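Local structure of putative modulator of DNA gyrase (Bacteroides thetaiotaomicron, 1VPB) at residues A[127-132]-A[184-189]; A[375-380]-A[391-396]; A[143-148]-A[162-167]. The protein probably acts as a metallopeptidase, as other members of the PmbA/TldD (U62) family are thought to do. One frame throughout, in Å; residues are numbered along the deposited sequence.

Contact 1: residues A[127-132]-A[184-189]; sequences KLYDAK and ETKSTW
Loop residues 127-132 approach strand 184-189 most closely at Y129 and S187, whose CA atoms lie 4.1 Å apart, and one direct main-chain hydrogen bond joins the two segments: T188 N meets L128 O at 3.0 Å, in the carbonyl plane and on a lone pair. A water molecule adds a second tie, accepting from L128 N and donating to K186 O. T188 carries much of the side-chain contact, because its two branches do different work. OG1, in the crowded position between the backbone N and the carbonyl carbon (chi1 49°), accepts a nearly straight hydrogen bond from D130 N at 2.8 Å and also bonds to L215 O. The methyl CG2 lies over one face of the Y129 ring, a CH-pi contact 3.6 Å from the centroid. That ring is reached with CG anti to the backbone N (chi1 -172°), and its OH is held by E170 of strand 159-177. K186 crosses Y129 at about a right angle, with K186 CG 3.8 Å from Y129 CB. D130 turns its carboxylate away from the strand, OD2 bonding to M217 N while OD1 takes K132 N from above its plane. The latter bond closes an Asx turn, here within a loop that docks on the edge of strand 181-198 facing away from strand 159-177, in the antiparallel sheet.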
ATOM      1  N   LYS A 127      -0.088 -27.291  14.545  1.00 33.15           N
ATOM      2  CA  LYS A 127      -1.559 -27.272  14.495  1.00 36.41           C
ATOM      3  C   LYS A 127      -2.085 -25.894  14.104  1.00 35.19           C
ATOM      4  O   LYS A 127      -2.955 -25.325  14.772  1.00 34.73           O
ATOM      5  CB  LYS A 127      -2.146 -27.684  15.861  1.00 36.12           C
ATOM      6  CG  LYS A 127      -1.813 -29.142  16.157  1.00 37.81           C
ATOM      7  CD  LYS A 127      -2.477 -29.648  17.405  1.00 47.47           C
ATOM      8  CE  LYS A 127      -2.086 -31.090  17.634  1.00 55.20           C
ATOM      9  NZ  LYS A 127      -2.680 -31.604  18.944  1.00 50.31           N
ATOM     10  N   LEU A 128      -1.501 -25.325  13.049  1.00 32.79           N
ATOM     11  CA  LEU A 128      -1.853 -23.955  12.693  1.00 32.04           C
ATOM     12  C   LEU A 128      -2.920 -23.897  11.607  1.00 31.60           C
ATOM     13  O   LEU A 128      -3.323 -22.791  11.176  1.00 33.21           O
ATOM     14  CB  LEU A 128      -0.608 -23.214  12.203  1.00 30.59           C
ATOM     15  CG  LEU A 128       0.586 -23.250  13.174  1.00 33.64           C
ATOM     16  CD1 LEU A 128       1.821 -22.697  12.479  1.00 41.41           C
ATOM     17  CD2 LEU A 128       0.300 -22.511  14.375  1.00 35.10           C
ATOM     18  N   TYR A 129      -3.393 -25.067  11.177  1.00 32.03           N
ATOM     19  CA  TYR A 129      -4.388 -25.190  10.141  1.00 30.95           C
ATOM     20  C   TYR A 129      -5.668 -25.850  10.686  1.00 33.48           C
ATOM     21  O   TYR A 129      -5.627 -27.002  11.114  1.00 34.66           O
ATOM     22  CB  TYR A 129      -3.865 -26.021   8.955  1.00 32.70           C
ATOM     23  CG  TYR A 129      -4.792 -26.033   7.750  1.00 32.80           C
ATOM     24  CD1 TYR A 129      -5.935 -26.824   7.707  1.00 41.80           C
ATOM     25  CD2 TYR A 129      -4.563 -25.203   6.643  1.00 34.45           C
ATOM     26  CE1 TYR A 129      -6.787 -26.792   6.630  1.00 42.07           C
ATOM     27  CE2 TYR A 129      -5.441 -25.163   5.568  1.00 36.04           C
ATOM     28  CZ  TYR A 129      -6.544 -25.965   5.550  1.00 42.84           C
ATOM     29  OH  TYR A 129      -7.442 -25.939   4.458  1.00 40.18           O
ATOM     30  N   ASP A 130      -6.775 -25.124  10.601  1.00 32.89           N
ATOM     31  CA  ASP A 130      -8.117 -25.617  11.002  1.00 35.25           C
ATOM     32  C   ASP A 130      -8.672 -26.525   9.918  1.00 36.73           C
ATOM     33  O   ASP A 130      -9.081 -26.112   8.834  1.00 35.20           O
ATOM     34  CB  ASP A 130      -8.982 -24.397  11.248  1.00 34.48           C
ATOM     35  CG  ASP A 130     -10.379 -24.732  11.652  1.00 43.31           C
ATOM     36  OD1 ASP A 130     -10.643 -25.948  11.890  1.00 36.52           O
ATOM     37  OD2 ASP A 130     -11.240 -23.837  11.762  1.00 36.53           O
ATOM     38  N   ALA A 131      -8.735 -27.825  10.213  1.00 35.66           N
ATOM     39  CA  ALA A 131      -9.197 -28.784   9.227  1.00 37.91           C
ATOM     40  C   ALA A 131     -10.652 -28.567   8.764  1.00 36.23           C
ATOM     41  O   ALA A 131     -11.033 -29.041   7.692  1.00 42.07           O
ATOM     42  CB  ALA A 131      -9.091 -30.158   9.842  1.00 42.32           C
ATOM     43  N   LYS A 132     -11.431 -27.893   9.587  1.00 38.09           N
ATOM     44  CA  LYS A 132     -12.805 -27.490   9.238  1.00 40.43           C
ATOM     45  C   LYS A 132     -12.909 -26.444   8.118  1.00 42.12           C
ATOM     46  O   LYS A 132     -13.978 -26.233   7.543  1.00 41.98           O
ATOM     47  CB  LYS A 132     -13.527 -27.009  10.460  1.00 39.57           C
ATOM     48  CG  LYS A 132     -13.601 -28.080  11.579  1.00 44.87           C
ATOM     49  CD  LYS A 132     -14.352 -27.639  12.856  1.00 53.30           C
ATOM     50  CE  LYS A 132     -14.452 -28.770  13.924  1.00 62.26           C
ATOM     51  NZ  LYS A 132     -14.367 -28.295  15.395  1.00 65.23           N
ATOM     52  N   GLU A 184       7.610 -27.540   4.457  1.00 32.55           N
ATOM     53  CA  GLU A 184       6.287 -27.120   4.085  1.00 33.99           C
ATOM     54  C   GLU A 184       5.515 -26.642   5.290  1.00 36.72           C
ATOM     55  O   GLU A 184       5.805 -27.047   6.440  1.00 35.13           O
ATOM     56  CB  GLU A 184       5.514 -28.153   3.335  1.00 40.66           C
ATOM     57  CG  GLU A 184       5.104 -29.367   4.042  1.00 43.88           C
ATOM     58  CD  GLU A 184       4.262 -30.258   3.109  1.00 48.92           C
ATOM     59  OE1 GLU A 184       3.242 -29.828   2.516  1.00 57.00           O
ATOM     60  OE2 GLU A 184       4.691 -31.371   2.966  1.00 49.98           O
ATOM     61  N   THR A 185       4.639 -25.683   5.010  1.00 34.23           N
ATOM     62  CA  THR A 185       3.781 -25.082   6.037  1.00 33.65           C
ATOM     63  C   THR A 185       2.357 -24.960   5.551  1.00 34.37           C
ATOM     64  O   THR A 185       2.079 -24.955   4.353  1.00 35.78           O
ATOM     65  CB  THR A 185       4.317 -23.734   6.441  1.00 36.11           C
ATOM     66  OG1 THR A 185       4.343 -22.834   5.292  1.00 37.30           O
ATOM     67  CG2 THR A 185       5.718 -23.831   6.931  1.00 38.69           C
ATOM     68  N   LYS A 186       1.408 -24.900   6.493  1.00 32.97           N
ATOM     69  CA  LYS A 186      -0.001 -24.642   6.147  1.00 33.15           C
ATOM     70  C   LYS A 186      -0.621 -23.990   7.371  1.00 31.97           C
ATOM     71  O   LYS A 186      -0.250 -24.298   8.490  1.00 33.93           O
ATOM     72  CB  LYS A 186      -0.809 -25.907   5.765  1.00 36.87           C
ATOM     73  CG  LYS A 186      -0.817 -26.964   6.837  1.00 39.47           C
ATOM     74  CD  LYS A 186      -1.571 -28.225   6.382  1.00 45.02           C
ATOM     75  CE  LYS A 186      -1.395 -29.337   7.392  1.00 56.52           C
ATOM     76  NZ  LYS A 186      -2.477 -30.313   7.168  1.00 63.70           N
ATOM     77  N   SER A 187      -1.494 -23.022   7.125  1.00 30.99           N
ATOM     78  CA  SER A 187      -2.215 -22.357   8.182  1.00 31.33           C
ATOM     79  C   SER A 187      -3.522 -21.755   7.693  1.00 32.94           C
ATOM     80  O   SER A 187      -3.735 -21.530   6.478  1.00 32.87           O
ATOM     81  CB  SER A 187      -1.366 -21.292   8.836  1.00 34.93           C
ATOM     82  OG  SER A 187      -1.028 -20.278   7.895  1.00 37.53           O
ATOM     83  N   THR A 188      -4.399 -21.467   8.671  1.00 32.12           N
ATOM     84  CA  THR A 188      -5.660 -20.777   8.427  1.00 30.33           C
ATOM     85  C   THR A 188      -5.762 -19.564   9.314  1.00 31.85           C
ATOM     86  O   THR A 188      -4.982 -19.396  10.301  1.00 32.81           O
ATOM     87  CB  THR A 188      -6.889 -21.715   8.674  1.00 33.37           C
ATOM     88  OG1 THR A 188      -6.694 -22.353   9.972  1.00 33.82           O
ATOM     89  CG2 THR A 188      -6.947 -22.789   7.667  1.00 33.57           C
ATOM     90  N   TRP A 189      -6.673 -18.679   8.946  1.00 30.68           N
ATOM     91  CA  TRP A 189      -7.033 -17.542   9.782  1.00 32.57           C
ATOM     92  C   TRP A 189      -8.460 -17.129   9.524  1.00 32.34           C
ATOM     93  O   TRP A 189      -8.996 -17.296   8.435  1.00 31.60           O
ATOM     94  CB  TRP A 189      -6.085 -16.336   9.618  1.00 35.24           C
ATOM     95  CG  TRP A 189      -6.112 -15.743   8.269  1.00 35.16           C
ATOM     96  CD1 TRP A 189      -5.360 -16.126   7.188  1.00 39.48           C
ATOM     97  CD2 TRP A 189      -6.987 -14.689   7.802  1.00 34.99           C
ATOM     98  NE1 TRP A 189      -5.706 -15.364   6.099  1.00 38.38           N
ATOM     99  CE2 TRP A 189      -6.663 -14.445   6.449  1.00 35.22           C
ATOM    100  CE3 TRP A 189      -7.960 -13.896   8.398  1.00 35.35           C
ATOM    101  CZ2 TRP A 189      -7.343 -13.478   5.674  1.00 38.54           C
ATOM    102  CZ3 TRP A 189      -8.612 -12.918   7.633  1.00 35.85           C
ATOM    103  CH2 TRP A 189      -8.287 -12.721   6.290  1.00 38.99           C
TER
HETATM  104  O   HOH W   1       0.388 -26.147  10.814  1.00 28.20           O

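Contact 2: residues A[375-380]-A[391-396]; sequences TGFNGG and YGIEGF
F377 leaves its strand with CG anti to the carbonyl carbon (chi1 -75°), and its CB sits 3.8 Å from G392 O. Further out, CD1 lies 3.6 Å from G392 O and 3.9 Å from Y391 CB, and CE1 rests against I393 CG2 at 3.8 Å, so one side of the ring passes a backbone carbonyl before meeting apolar groups of the opposing strand. The Y391 ring lies obliquely to it, planes 75° apart, and R258 makes cation-pi contacts with both rings. An alanine in place of F377 would lose the ring's contacts with Y391, I393 and R258 and would probably loosen the packing on this face. The backbones run antiparallel. On the other face stands E394, whose OE1 is bonded to Q239; its backbone O faces both T375 and G376 in a classic beta bulge, taking T375 N at 2.9 Å and G376 N only weakly. A second bulge lies between F377 and G380, where N378 N gives a 2.6 Å bond to G392 O and G392 N bonds to G379 O. The chemistry is thus divided: main-chain hydrogen bonds fix the strands through two irregularities, while aromatic rings sharing one arginine, whose charge probably polarises both, pack on a single face.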
ATOM      1  N   THR A 375      -4.941   5.232  24.373  1.00 40.41           N
ATOM      2  CA  THR A 375      -5.802   4.260  23.710  1.00 40.52           C
ATOM      3  C   THR A 375      -5.638   4.287  22.209  1.00 41.98           C
ATOM      4  O   THR A 375      -6.345   3.558  21.482  1.00 38.76           O
ATOM      5  CB  THR A 375      -7.281   4.530  24.061  1.00 40.48           C
ATOM      6  OG1 THR A 375      -7.666   5.863  23.675  1.00 36.44           O
ATOM      7  CG2 THR A 375      -7.487   4.464  25.547  1.00 42.07           C
ATOM      8  N   GLY A 376      -4.743   5.134  21.731  1.00 39.82           N
ATOM      9  CA  GLY A 376      -4.491   5.164  20.307  1.00 40.35           C
ATOM     10  C   GLY A 376      -3.397   6.130  19.942  1.00 42.01           C
ATOM     11  O   GLY A 376      -3.119   7.075  20.677  1.00 39.20           O
ATOM     12  N   PHE A 377      -2.767   5.870  18.808  1.00 45.13           N
ATOM     13  CA  PHE A 377      -1.655   6.678  18.314  1.00 48.44           C
ATOM     14  C   PHE A 377      -2.064   7.323  17.009  1.00 54.20           C
ATOM     15  O   PHE A 377      -2.630   6.637  16.161  1.00 56.43           O
ATOM     16  CB  PHE A 377      -0.434   5.786  18.073  1.00 47.43           C
ATOM     17  CG  PHE A 377       0.256   5.378  19.309  1.00 42.88           C
ATOM     18  CD1 PHE A 377       1.077   6.290  19.976  1.00 40.22           C
ATOM     19  CD2 PHE A 377       0.118   4.098  19.818  1.00 46.38           C
ATOM     20  CE1 PHE A 377       1.705   5.942  21.127  1.00 43.04           C
ATOM     21  CE2 PHE A 377       0.760   3.738  20.973  1.00 47.67           C
ATOM     22  CZ  PHE A 377       1.561   4.649  21.630  1.00 47.52           C
ATOM     23  N   ASN A 378      -1.761   8.609  16.850  1.00 54.99           N
ATOM     24  CA  ASN A 378      -2.160   9.402  15.680  1.00 60.03           C
ATOM     25  C   ASN A 378      -0.974  10.094  15.014  1.00 59.31           C
ATOM     26  O   ASN A 378      -0.743  11.291  15.225  1.00 60.96           O
ATOM     27  CB  ASN A 378      -3.165  10.492  16.069  1.00 59.93           C
ATOM     28  CG  ASN A 378      -4.302   9.970  16.928  1.00 71.87           C
ATOM     29  OD1 ASN A 378      -4.675   8.793  16.841  1.00 86.35           O
ATOM     30  ND2 ASN A 378      -4.862  10.847  17.771  1.00 80.64           N
ATOM     31  N   GLY A 379      -0.245   9.357  14.186  1.00 59.46           N
ATOM     32  CA  GLY A 379       0.838   9.959  13.416  1.00 60.30           C
ATOM     33  C   GLY A 379       2.071  10.181  14.266  1.00 59.33           C
ATOM     34  O   GLY A 379       2.020  10.028  15.485  1.00 61.85           O
ATOM     35  N   GLY A 380       3.170  10.550  13.617  1.00 55.43           N
ATOM     36  CA  GLY A 380       4.464  10.682  14.281  1.00 53.36           C
ATOM     37  C   GLY A 380       5.457   9.696  13.722  1.00 50.52           C
ATOM     38  O   GLY A 380       5.149   8.947  12.797  1.00 51.31           O
ATOM     39  N   TYR A 391       5.047  10.967  18.933  1.00 41.86           N
ATOM     40  CA  TYR A 391       3.836  10.351  18.394  1.00 39.67           C
ATOM     41  C   TYR A 391       2.611  11.055  18.873  1.00 39.86           C
ATOM     42  O   TYR A 391       2.562  11.542  19.997  1.00 38.19           O
ATOM     43  CB  TYR A 391       3.692   8.885  18.786  1.00 42.39           C
ATOM     44  CG  TYR A 391       4.843   7.989  18.446  1.00 39.75           C
ATOM     45  CD1 TYR A 391       5.208   7.733  17.117  1.00 38.60           C
ATOM     46  CD2 TYR A 391       5.500   7.297  19.448  1.00 38.59           C
ATOM     47  CE1 TYR A 391       6.256   6.871  16.836  1.00 46.01           C
ATOM     48  CE2 TYR A 391       6.520   6.457  19.172  1.00 41.46           C
ATOM     49  CZ  TYR A 391       6.905   6.236  17.883  1.00 43.47           C
ATOM     50  OH  TYR A 391       7.927   5.368  17.666  1.00 40.80           O
ATOM     51  N   GLY A 392       1.589  11.091  18.030  1.00 39.45           N
ATOM     52  CA  GLY A 392       0.333  11.656  18.469  1.00 40.05           C
ATOM     53  C   GLY A 392      -0.413  10.627  19.288  1.00 36.27           C
ATOM     54  O   GLY A 392      -0.432   9.448  18.941  1.00 41.09           O
ATOM     55  N   ILE A 393      -1.051  11.089  20.354  1.00 39.10           N
ATOM     56  CA  ILE A 393      -1.831  10.220  21.216  1.00 39.15           C
ATOM     57  C   ILE A 393      -3.248  10.754  21.496  1.00 37.84           C
ATOM     58  O   ILE A 393      -3.541  11.940  21.417  1.00 39.87           O
ATOM     59  CB  ILE A 393      -1.077   9.946  22.556  1.00 36.84           C
ATOM     60  CG1 ILE A 393      -0.959  11.217  23.401  1.00 39.88           C
ATOM     61  CG2 ILE A 393       0.287   9.310  22.265  1.00 41.78           C
ATOM     62  CD1 ILE A 393      -2.044  11.341  24.516  1.00 40.46           C
ATOM     63  N   GLU A 394      -4.106   9.806  21.812  1.00 38.27           N
ATOM     64  CA  GLU A 394      -5.372  10.065  22.420  1.00 38.89           C
ATOM     65  C   GLU A 394      -5.635   9.045  23.535  1.00 36.04           C
ATOM     66  O   GLU A 394      -5.012   7.974  23.584  1.00 38.71           O
ATOM     67  CB  GLU A 394      -6.453  10.004  21.341  1.00 39.15           C
ATOM     68  CG  GLU A 394      -6.727   8.627  20.762  1.00 43.31           C
ATOM     69  CD  GLU A 394      -7.933   8.654  19.825  1.00 46.15           C
ATOM     70  OE1 GLU A 394      -9.097   8.626  20.305  1.00 51.98           O
ATOM     71  OE2 GLU A 394      -7.700   8.721  18.610  1.00 58.79           O
ATOM     72  N   GLY A 395      -6.589   9.363  24.398  1.00 36.29           N
ATOM     73  CA  GLY A 395      -6.908   8.507  25.525  1.00 37.33           C
ATOM     74  C   GLY A 395      -7.630   9.241  26.640  1.00 38.32           C
ATOM     75  O   GLY A 395      -8.621   9.950  26.420  1.00 38.76           O
ATOM     76  N   PHE A 396      -7.138   9.047  27.860  1.00 40.05           N
ATOM     77  CA  PHE A 396      -7.729   9.649  29.028  1.00 40.27           C
ATOM     78  C   PHE A 396      -6.686  10.101  30.017  1.00 39.97           C
ATOM     79  O   PHE A 396      -5.658   9.434  30.213  1.00 37.18           O
ATOM     80  CB  PHE A 396      -8.631   8.647  29.729  1.00 40.83           C
ATOM     81  CG  PHE A 396      -9.915   8.441  29.029  1.00 43.33           C
ATOM     82  CD1 PHE A 396     -10.017   7.484  28.040  1.00 45.40           C
ATOM     83  CD2 PHE A 396     -11.016   9.247  29.334  1.00 40.04           C
ATOM     84  CE1 PHE A 396     -11.204   7.302  27.356  1.00 47.55           C
ATOM     85  CE2 PHE A 396     -12.205   9.061  28.663  1.00 47.46           C
ATOM     86  CZ  PHE A 396     -12.285   8.074  27.664  1.00 44.04           C
TER

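Contact 3: residues A[143-148]-A[162-167]; sequences EMAKAV and VGSSYG
The polar centre of the contact is a hydrogen bond from S164 OG to A145 O, 2.9 Å long, which meets the helix carbonyl from well above its plane rather than along a lone pair. S164 makes it with OG between its backbone N and carbonyl carbon (chi1 55°). The CB of the same serine packs on V148 CG1 at 3.8 Å, so hydroxyl and methylene both serve the helix. One turn earlier, the methyl of A145 faces the next inward-pointing strand residue, its CB lying 4.1 Å from Y166 CB. M144 closes the row more loosely, SD approaching Y166 CE2 obliquely at 4.5 Å. Small residues on both sides suit the close approach, with the two segment axes only 7.2 Å apart. In the next shell, D168 holds Y166 OH. The segments run nearly antiparallel, at 153°. Strand 159-177 is hydrogen-bonded between strands 36-52 and 181-198, S164 pairing with L51 and S165 with S193. Helix 138-150 packs lengthwise over strand 159-177 and reaches both of its neighbours: A145 also touches L51 of strand 36-52, while M144 and V148 reach L192 and A194 of strand 181-198.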
ATOM      1  N   GLU A 143     -23.438 -14.282   8.229  1.00 37.72           N
ATOM      2  CA  GLU A 143     -24.255 -14.080   9.430  1.00 38.25           C
ATOM      3  C   GLU A 143     -23.473 -13.534  10.633  1.00 35.55           C
ATOM      4  O   GLU A 143     -23.992 -12.696  11.423  1.00 33.98           O
ATOM      5  CB  GLU A 143     -24.965 -15.370   9.864  1.00 39.85           C
ATOM      6  CG  GLU A 143     -26.131 -15.790   8.983  1.00 55.11           C
ATOM      7  CD  GLU A 143     -27.215 -14.727   8.840  1.00 62.08           C
ATOM      8  OE1 GLU A 143     -27.590 -14.110   9.866  1.00 47.43           O
ATOM      9  OE2 GLU A 143     -27.666 -14.497   7.687  1.00 64.30           O
ATOM     10  N   MET A 144     -22.261 -14.047  10.843  1.00 37.64           N
ATOM     11  CA  MET A 144     -21.412 -13.504  11.904  1.00 35.91           C
ATOM     12  C   MET A 144     -21.170 -12.020  11.729  1.00 37.20           C
ATOM     13  O   MET A 144     -21.179 -11.299  12.706  1.00 35.22           O
ATOM     14  CB  MET A 144     -20.066 -14.212  11.975  1.00 39.26           C
ATOM     15  CG  MET A 144     -20.159 -15.673  12.365  1.00 39.09           C
ATOM     16  SD  MET A 144     -18.582 -16.540  12.272  1.00 37.77           S
ATOM     17  CE  MET A 144     -19.158 -18.180  12.186  1.00 43.25           C
ATOM     18  N   ALA A 145     -20.894 -11.576  10.498  1.00 36.88           N
ATOM     19  CA  ALA A 145     -20.656 -10.160  10.263  1.00 38.01           C
ATOM     20  C   ALA A 145     -21.924  -9.350  10.504  1.00 39.94           C
ATOM     21  O   ALA A 145     -21.911  -8.253  11.084  1.00 34.86           O
ATOM     22  CB  ALA A 145     -20.128  -9.964   8.891  1.00 37.75           C
ATOM     23  N   LYS A 146     -23.073  -9.900  10.087  1.00 38.63           N
ATOM     24  CA  LYS A 146     -24.330  -9.266  10.408  1.00 38.88           C
ATOM     25  C   LYS A 146     -24.563  -9.132  11.905  1.00 38.29           C
ATOM     26  O   LYS A 146     -24.998  -8.086  12.375  1.00 37.64           O
ATOM     27  CB  LYS A 146     -25.486 -10.056   9.835  1.00 39.39           C
ATOM     28  CG  LYS A 146     -25.551 -10.118   8.380  1.00 45.38           C
ATOM     29  CD  LYS A 146     -26.948 -10.643   8.007  1.00 51.27           C
ATOM     30  CE  LYS A 146     -26.883 -11.525   6.798  1.00 48.41           C
ATOM     31  NZ  LYS A 146     -28.274 -11.795   6.307  1.00 42.94           N
ATOM     32  N   ALA A 147     -24.289 -10.189  12.657  1.00 38.09           N
ATOM     33  CA  ALA A 147     -24.450 -10.144  14.118  1.00 38.38           C
ATOM     34  C   ALA A 147     -23.566  -9.084  14.751  1.00 37.92           C
ATOM     35  O   ALA A 147     -23.961  -8.446  15.702  1.00 36.59           O
ATOM     36  CB  ALA A 147     -24.154 -11.492  14.731  1.00 40.35           C
ATOM     37  N   VAL A 148     -22.356  -8.910  14.237  1.00 36.51           N
ATOM     38  CA  VAL A 148     -21.465  -7.874  14.771  1.00 34.35           C
ATOM     39  C   VAL A 148     -22.169  -6.527  14.679  1.00 36.05           C
ATOM     40  O   VAL A 148     -22.260  -5.798  15.652  1.00 36.50           O
ATOM     41  CB  VAL A 148     -20.115  -7.818  14.022  1.00 35.58           C
ATOM     42  CG1 VAL A 148     -19.313  -6.553  14.395  1.00 34.95           C
ATOM     43  CG2 VAL A 148     -19.286  -9.073  14.264  1.00 35.32           C
ATOM     44  N   VAL A 162     -22.247   2.141  10.751  1.00 37.02           N
ATOM     45  CA  VAL A 162     -21.706   0.927  11.373  1.00 35.77           C
ATOM     46  C   VAL A 162     -21.261  -0.021  10.261  1.00 34.23           C
ATOM     47  O   VAL A 162     -22.079  -0.502   9.504  1.00 38.03           O
ATOM     48  CB  VAL A 162     -22.749   0.187  12.218  1.00 35.28           C
ATOM     49  CG1 VAL A 162     -22.164  -1.128  12.801  1.00 39.13           C
ATOM     50  CG2 VAL A 162     -23.302   1.116  13.342  1.00 34.00           C
ATOM     51  N   GLY A 163     -19.975  -0.217  10.170  1.00 36.14           N
ATOM     52  CA  GLY A 163     -19.391  -1.194   9.258  1.00 36.76           C
ATOM     53  C   GLY A 163     -18.998  -2.441  10.020  1.00 35.51           C
ATOM     54  O   GLY A 163     -18.604  -2.382  11.186  1.00 35.45           O
ATOM     55  N   SER A 164     -19.119  -3.591   9.372  1.00 34.29           N
ATOM     56  CA  SER A 164     -18.549  -4.810   9.914  1.00 34.32           C
ATOM     57  C   SER A 164     -17.971  -5.647   8.784  1.00 32.56           C
ATOM     58  O   SER A 164     -18.347  -5.506   7.607  1.00 35.48           O
ATOM     59  CB  SER A 164     -19.610  -5.612  10.679  1.00 35.69           C
ATOM     60  OG  SER A 164     -20.746  -5.882   9.896  1.00 37.46           O
ATOM     61  N   SER A 165     -17.105  -6.551   9.143  1.00 31.72           N
ATOM     62  CA  SER A 165     -16.401  -7.363   8.176  1.00 33.01           C
ATOM     63  C   SER A 165     -16.127  -8.748   8.715  1.00 35.80           C
ATOM     64  O   SER A 165     -15.842  -8.927   9.919  1.00 35.54           O
ATOM     65  CB  SER A 165     -15.040  -6.731   7.863  1.00 39.08           C
ATOM     66  OG  SER A 165     -15.228  -5.382   7.441  1.00 49.72           O
ATOM     67  N   TYR A 166     -16.143  -9.711   7.803  1.00 31.89           N
ATOM     68  CA  TYR A 166     -15.614 -11.040   8.022  1.00 31.97           C
ATOM     69  C   TYR A 166     -14.493 -11.281   7.025  1.00 33.93           C
ATOM     70  O   TYR A 166     -14.607 -10.931   5.855  1.00 35.77           O
ATOM     71  CB  TYR A 166     -16.737 -12.081   7.803  1.00 33.22           C
ATOM     72  CG  TYR A 166     -16.234 -13.498   7.776  1.00 34.64           C
ATOM     73  CD1 TYR A 166     -15.627 -14.039   6.651  1.00 31.40           C
ATOM     74  CD2 TYR A 166     -16.245 -14.292   8.951  1.00 36.78           C
ATOM     75  CE1 TYR A 166     -15.110 -15.332   6.659  1.00 35.58           C
ATOM     76  CE2 TYR A 166     -15.705 -15.552   8.962  1.00 34.82           C
ATOM     77  CZ  TYR A 166     -15.170 -16.089   7.813  1.00 34.31           C
ATOM     78  OH  TYR A 166     -14.656 -17.372   7.782  1.00 36.26           O
ATOM     79  N   GLY A 167     -13.403 -11.874   7.457  1.00 31.26           N
ATOM     80  CA  GLY A 167     -12.358 -12.345   6.567  1.00 33.21           C
ATOM     81  C   GLY A 167     -11.882 -13.741   6.963  1.00 35.39           C
ATOM     82  O   GLY A 167     -11.841 -14.071   8.127  1.00 34.77           O
TER

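Overall arrangement
From the N terminus, the chain first reaches 127-132, the loop half of contact 1, and then enters helix 138-150. Contact 3 closes next, folding that helix back on strand 159-177 after a short connection. The following strand, 181-198, returns beside 159-177 and closes contact 1, so contact 3 is nested within the longer loop. The two share the six-stranded antiparallel sheet and touch where W189 packs on G167. Contact 2 comes later, in series with both, and closes a short loop within the mixed sheet of the C-terminal domain. Its centre is about 35 Å from that of contact 1, on the opposite side of the chain's centre, and about 27 Å from that of contact 3.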